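Phenazine biosynthesis protein PhzF family (PDB 1S7J) probably acts as an isomerase, as is generally assigned to members of the PhzF family. Local coordinates at residues F11-V25 against H73-Y86. Sequence-based numbering, arbitrary orientation.
Sequences FAEEVFKGNPAAVYV and HATLATAFVLFNYY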
loop_
_atom_site.group_PDB
_atom_site.type_symbol
_atom_site.label_atom_id
_atom_site.label_comp_id
_atom_site.label_asym_id
_atom_site.label_seq_id
_atom_site.Cartn_x
_atom_site.Cartn_y
_atom_site.Cartn_z
ATOM N N PHE A 11 5.084 6.652 -1.501
ATOM C CA PHE A 11 5.887 6.363 -0.303
ATOM C C PHE A 11 7.363 6.407 -0.582
ATOM O O PHE A 11 8.170 5.809 0.147
ATOM C CB PHE A 11 5.502 5.009 0.313
ATOM C CG PHE A 11 4.100 4.961 0.846
ATOM C CD1 PHE A 11 3.075 4.405 0.091
ATOM C CD2 PHE A 11 3.796 5.479 2.116
ATOM C CE1 PHE A 11 1.778 4.366 0.577
ATOM C CE2 PHE A 11 2.502 5.441 2.605
ATOM C CZ PHE A 11 1.494 4.885 1.842
ATOM N N ALA A 12 7.740 7.149 -1.622
ATOM C CA ALA A 12 9.133 7.278 -2.019
ATOM C C ALA A 12 9.591 8.713 -2.024
ATOM O O ALA A 12 8.856 9.600 -2.424
ATOM C CB ALA A 12 9.324 6.683 -3.389
ATOM N N GLU A 13 10.826 8.935 -1.610
ATOM C CA GLU A 13 11.451 10.253 -1.556
ATOM C C GLU A 13 12.143 10.544 -2.913
ATOM O O GLU A 13 12.359 11.699 -3.293
ATOM C CB GLU A 13 12.456 10.274 -0.386
ATOM C CG GLU A 13 12.526 11.551 0.433
ATOM C CD GLU A 13 13.641 11.549 1.485
ATOM O OE1 GLU A 13 13.779 12.575 2.195
ATOM O OE2 GLU A 13 14.372 10.530 1.608
ATOM N N GLU A 14 12.549 9.459 -3.574
ATOM C CA GLU A 14 13.250 9.518 -4.864
ATOM C C GLU A 14 12.709 8.392 -5.759
ATOM O O GLU A 14 12.105 7.441 -5.261
ATOM C CB GLU A 14 14.755 9.321 -4.659
ATOM C CG GLU A 14 15.122 7.972 -4.026
ATOM C CD GLU A 14 16.623 7.711 -3.993
ATOM O OE1 GLU A 14 17.324 8.336 -3.168
ATOM O OE2 GLU A 14 17.098 6.862 -4.786
ATOM N N VAL A 15 12.918 8.503 -7.073
ATOM C CA VAL A 15 12.434 7.470 -8.000
ATOM C C VAL A 15 13.143 6.143 -7.776
ATOM O O VAL A 15 14.231 6.088 -7.192
ATOM C CB VAL A 15 12.581 7.888 -9.507
ATOM C CG1 VAL A 15 11.775 9.172 -9.802
ATOM C CG2 VAL A 15 14.034 8.079 -9.861
ATOM N N PHE A 16 12.511 5.077 -8.271
ATOM C CA PHE A 16 13.003 3.695 -8.147
ATOM C C PHE A 16 12.738 3.108 -6.752
ATOM O O PHE A 16 13.028 1.935 -6.497
ATOM C CB PHE A 16 14.504 3.587 -8.506
ATOM C CG PHE A 16 14.841 4.170 -9.839
ATOM C CD1 PHE A 16 15.985 4.953 -10.000
ATOM C CD2 PHE A 16 13.998 3.982 -10.931
ATOM C CE1 PHE A 16 16.277 5.549 -11.228
ATOM C CE2 PHE A 16 14.273 4.568 -12.156
ATOM C CZ PHE A 16 15.419 5.355 -12.311
ATOM N N LYS A 17 12.192 3.930 -5.852
ATOM C CA LYS A 17 11.864 3.481 -4.500
ATOM C C LYS A 17 10.339 3.501 -4.314
ATOM O O LYS A 17 9.595 3.717 -5.278
ATOM C CB LYS A 17 12.549 4.360 -3.450
ATOM C CG LYS A 17 14.065 4.314 -3.508
ATOM C CD LYS A 17 14.702 4.915 -2.263
ATOM C CE LYS A 17 14.468 4.052 -1.006
ATOM N NZ LYS A 17 13.081 4.136 -0.435
ATOM N N GLY A 18 9.878 3.273 -3.097
ATOM C CA GLY A 18 8.445 3.271 -2.853
ATOM C C GLY A 18 7.686 2.234 -3.673
ATOM O O GLY A 18 8.237 1.200 -4.050
ATOM N N ASN A 19 6.423 2.515 -3.948
ATOM C CA ASN A 19 5.576 1.604 -4.717
ATOM C C ASN A 19 4.967 2.396 -5.866
ATOM O O ASN A 19 4.239 3.361 -5.648
ATOM C CB ASN A 19 4.471 1.036 -3.806
ATOM C CG ASN A 19 3.768 -0.190 -4.414
ATOM O OD1 ASN A 19 3.831 -0.432 -5.619
ATOM N ND2 ASN A 19 3.107 -0.942 -3.560
ATOM N N PRO A 20 5.258 1.991 -7.113
ATOM C CA PRO A 20 4.771 2.637 -8.337
ATOM C C PRO A 20 3.350 2.364 -8.760
ATOM O O PRO A 20 2.853 1.237 -8.665
ATOM C CB PRO A 20 5.740 2.123 -9.382
ATOM C CG PRO A 20 5.959 0.721 -8.936
ATOM C CD PRO A 20 6.178 0.887 -7.445
ATOM N N ALA A 21 2.723 3.397 -9.337
ATOM C CA ALA A 21 1.361 3.318 -9.845
ATOM C C ALA A 21 1.163 4.362 -10.932
ATOM O O ALA A 21 1.826 5.401 -10.931
ATOM C CB ALA A 21 0.347 3.540 -8.710
ATOM N N ALA A 22 0.283 4.077 -11.873
ATOM C CA ALA A 22 -0.023 5.003 -12.950
ATOM C C ALA A 22 -1.376 5.600 -12.634
ATOM O O ALA A 22 -2.273 4.883 -12.239
ATOM C CB ALA A 22 -0.090 4.271 -14.261
ATOM N N VAL A 23 -1.531 6.917 -12.783
ATOM C CA VAL A 23 -2.827 7.530 -12.519
ATOM C C VAL A 23 -3.323 8.342 -13.699
ATOM O O VAL A 23 -2.564 9.085 -14.314
ATOM C CB VAL A 23 -2.846 8.357 -11.220
ATOM C CG1 VAL A 23 -1.519 8.276 -10.502
ATOM C CG2 VAL A 23 -3.265 9.788 -11.486
ATOM N N TYR A 24 -4.585 8.123 -14.069
ATOM C CA TYR A 24 -5.202 8.838 -15.176
ATOM C C TYR A 24 -6.343 9.683 -14.689
ATOM O O TYR A 24 -7.337 9.148 -14.152
ATOM C CB TYR A 24 -5.752 7.874 -16.220
ATOM C CG TYR A 24 -4.736 7.254 -17.120
ATOM C CD1 TYR A 24 -3.811 6.338 -16.635
ATOM C CD2 TYR A 24 -4.715 7.554 -18.484
ATOM C CE1 TYR A 24 -2.888 5.726 -17.483
ATOM C CE2 TYR A 24 -3.804 6.950 -19.342
ATOM C CZ TYR A 24 -2.895 6.037 -18.841
ATOM O OH TYR A 24 -2.032 5.413 -19.685
ATOM N N VAL A 25 -6.217 11.005 -14.811
ATOM C CA VAL A 25 -7.292 11.901 -14.427
ATOM C C VAL A 25 -8.050 12.201 -15.719
ATOM O O VAL A 25 -7.561 12.904 -16.589
ATOM C CB VAL A 25 -6.788 13.219 -13.786
ATOM C CG1 VAL A 25 -7.982 14.047 -13.318
ATOM C CG2 VAL A 25 -5.878 12.929 -12.604
ATOM N N HIS A 73 -1.527 2.619 -2.010
ATOM C CA HIS A 73 -0.486 3.420 -2.654
ATOM C C HIS A 73 -0.987 4.122 -3.908
ATOM O O HIS A 73 -0.540 5.215 -4.227
ATOM C CB HIS A 73 0.754 2.566 -2.964
ATOM C CG HIS A 73 0.533 1.541 -4.017
ATOM N ND1 HIS A 73 1.127 1.612 -5.261
ATOM C CD2 HIS A 73 -0.246 0.427 -4.036
ATOM C CE1 HIS A 73 0.724 0.587 -5.999
ATOM N NE2 HIS A 73 -0.110 -0.139 -5.280
ATOM N N ALA A 74 -1.926 3.490 -4.601
ATOM C CA ALA A 74 -2.504 4.044 -5.818
ATOM C C ALA A 74 -3.475 5.171 -5.512
ATOM O O ALA A 74 -3.800 5.980 -6.394
ATOM C CB ALA A 74 -3.208 2.950 -6.611
ATOM N N THR A 75 -4.007 5.176 -4.301
ATOM C CA THR A 75 -4.923 6.210 -3.889
ATOM C C THR A 75 -4.078 7.422 -3.529
ATOM O O THR A 75 -4.401 8.553 -3.898
ATOM C CB THR A 75 -5.799 5.741 -2.698
ATOM O OG1 THR A 75 -6.755 4.796 -3.170
ATOM C CG2 THR A 75 -6.555 6.900 -2.081
ATOM N N LEU A 76 -2.976 7.175 -2.840
ATOM C CA LEU A 76 -2.062 8.220 -2.451
ATOM C C LEU A 76 -1.516 8.871 -3.708
ATOM O O LEU A 76 -1.377 10.090 -3.783
ATOM C CB LEU A 76 -0.921 7.624 -1.619
ATOM C CG LEU A 76 0.144 8.542 -1.011
ATOM C CD1 LEU A 76 0.788 7.851 0.154
ATOM C CD2 LEU A 76 1.187 8.956 -2.051
ATOM N N ALA A 77 -1.203 8.033 -4.702
ATOM C CA ALA A 77 -0.673 8.490 -5.969
ATOM C C ALA A 77 -1.656 9.385 -6.672
ATOM O O ALA A 77 -1.292 10.459 -7.136
ATOM C CB ALA A 77 -0.307 7.291 -6.854
ATOM N N THR A 78 -2.907 8.940 -6.766
ATOM C CA THR A 78 -3.962 9.721 -7.414
ATOM C C THR A 78 -4.154 11.043 -6.712
ATOM O O THR A 78 -4.492 12.042 -7.338
ATOM C CB THR A 78 -5.268 8.997 -7.403
ATOM O OG1 THR A 78 -5.142 7.768 -8.105
ATOM C CG2 THR A 78 -6.341 9.826 -8.072
ATOM N N ALA A 79 -4.000 11.032 -5.395
ATOM C CA ALA A 79 -4.143 12.222 -4.595
ATOM C C ALA A 79 -2.993 13.165 -4.939
ATOM O O ALA A 79 -3.199 14.359 -5.203
ATOM C CB ALA A 79 -4.097 11.861 -3.104
ATOM N N PHE A 80 -1.786 12.616 -4.910
ATOM C CA PHE A 80 -0.576 13.344 -5.214
ATOM C C PHE A 80 -0.672 14.135 -6.512
ATOM O O PHE A 80 -0.317 15.303 -6.546
ATOM C CB PHE A 80 0.606 12.375 -5.263
ATOM C CG PHE A 80 1.866 12.961 -5.844
ATOM C CD1 PHE A 80 2.749 13.668 -5.054
ATOM C CD2 PHE A 80 2.177 12.768 -7.191
ATOM C CE1 PHE A 80 3.926 14.182 -5.588
ATOM C CE2 PHE A 80 3.342 13.276 -7.729
ATOM C CZ PHE A 80 4.218 13.980 -6.932
ATOM N N VAL A 81 -1.153 13.501 -7.587
ATOM C CA VAL A 81 -1.253 14.209 -8.855
ATOM C C VAL A 81 -2.370 15.235 -8.911
ATOM O O VAL A 81 -2.295 16.182 -9.692
ATOM C CB VAL A 81 -1.347 13.253 -10.051
ATOM C CG1 VAL A 81 -0.756 11.918 -9.704
ATOM C CG2 VAL A 81 -2.736 13.141 -10.585
ATOM N N LEU A 82 -3.454 15.012 -8.155
ATOM C CA LEU A 82 -4.545 15.981 -8.134
ATOM C C LEU A 82 -4.073 17.217 -7.365
ATOM O O LEU A 82 -4.285 18.351 -7.802
ATOM C CB LEU A 82 -5.799 15.390 -7.492
ATOM C CG LEU A 82 -6.630 14.466 -8.384
ATOM C CD1 LEU A 82 -7.727 13.817 -7.587
ATOM C CD2 LEU A 82 -7.206 15.223 -9.568
ATOM N N PHE A 83 -3.394 16.986 -6.257
ATOM C CA PHE A 83 -2.877 18.064 -5.428
ATOM C C PHE A 83 -1.804 18.901 -6.114
ATOM O O PHE A 83 -1.759 20.121 -5.950
ATOM C CB PHE A 83 -2.271 17.506 -4.125
ATOM C CG PHE A 83 -3.286 17.211 -3.044
ATOM C CD1 PHE A 83 -3.434 15.907 -2.546
ATOM C CD2 PHE A 83 -4.066 18.232 -2.497
ATOM C CE1 PHE A 83 -4.351 15.631 -1.512
ATOM C CE2 PHE A 83 -4.984 17.965 -1.466
ATOM C CZ PHE A 83 -5.123 16.663 -0.974
ATOM N N ASN A 84 -0.928 18.243 -6.859
ATOM C CA ASN A 84 0.162 18.930 -7.529
ATOM C C ASN A 84 -0.037 19.354 -8.961
ATOM O O ASN A 84 0.671 20.224 -9.438
ATOM C CB ASN A 84 1.450 18.098 -7.408
ATOM C CG ASN A 84 1.923 17.947 -5.996
ATOM O OD1 ASN A 84 2.679 18.756 -5.509
ATOM N ND2 ASN A 84 1.427 16.922 -5.322
ATOM N N TYR A 85 -0.983 18.740 -9.670
ATOM C CA TYR A 85 -1.182 19.082 -11.081
ATOM C C TYR A 85 -2.576 19.508 -11.506
ATOM O O TYR A 85 -2.761 19.988 -12.620
ATOM C CB TYR A 85 -0.705 17.913 -11.978
ATOM C CG TYR A 85 0.752 17.523 -11.753
ATOM C CD1 TYR A 85 1.107 16.667 -10.721
ATOM C CD2 TYR A 85 1.780 18.064 -12.551
ATOM C CE1 TYR A 85 2.444 16.352 -10.461
ATOM C CE2 TYR A 85 3.135 17.747 -12.297
ATOM C CZ TYR A 85 3.452 16.901 -11.246
ATOM O OH TYR A 85 4.768 16.645 -10.923
ATOM N N TYR A 86 -3.566 19.326 -10.631
ATOM C CA TYR A 86 -4.938 19.705 -10.977
ATOM C C TYR A 86 -5.511 20.778 -10.110
ATOM O O TYR A 86 -6.734 20.984 -10.065
ATOM C CB TYR A 86 -5.838 18.479 -11.026
ATOM C CG TYR A 86 -5.601 17.654 -12.250
ATOM C CD1 TYR A 86 -6.388 17.825 -13.394
ATOM C CD2 TYR A 86 -4.552 16.727 -12.305
ATOM C CE1 TYR A 86 -6.137 17.111 -14.554
ATOM C CE2 TYR A 86 -4.291 16.010 -13.459
ATOM C CZ TYR A 86 -5.090 16.205 -14.586
ATOM O OH TYR A 86 -4.857 15.491 -15.730
HETATM O O HOH W 1 -4.039 12.795 -15.759
#
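The amide of N19 lies stacked on the imidazole of H73, the planes only 11° apart, at one end of a helix packed inside a strongly curved sheet, an arrangement that the diaminopimelate epimerase-like fold of PhzF proteins illustrates well. Helix 73-85 crosses strand 19-25 at -53°, and alternate residues of the strand face it. In the stack ND2 of N19 sits over the centre of the H73 ring, while N19 OD1 is 3.3 Å from H73 CE1. H73 reaches this place with CG between its backbone N and carbonyl carbon (chi1 68°), and P20 O approaches the ring edge in plane. Both groups are also held from outside: H73 NE2 hydrogen-bonds to E46, the predicted active-site residue, and N19 ND2, while lying over the ring, hydrogen-bonds to D200, which is consistent with a place beside the catalytic centre. Close by, L76 CD1 rests over the face of the F11 ring, 3.7 Å from its centroid.

Farther along, small residues let the backbones approach, with A21 CB 4.2 Å from A77 CB. V23 and V81 then meet tip to tip, their CG2 atoms 3.5 Å apart. Just past the helix, Y86 offers a ring face to V25, whose CG1 stands 3.9 Å from the centroid. A water finishes this end, accepting from V25 N at 3.0 Å and hydrogen-bonded to Y86 OH at 2.8 Å.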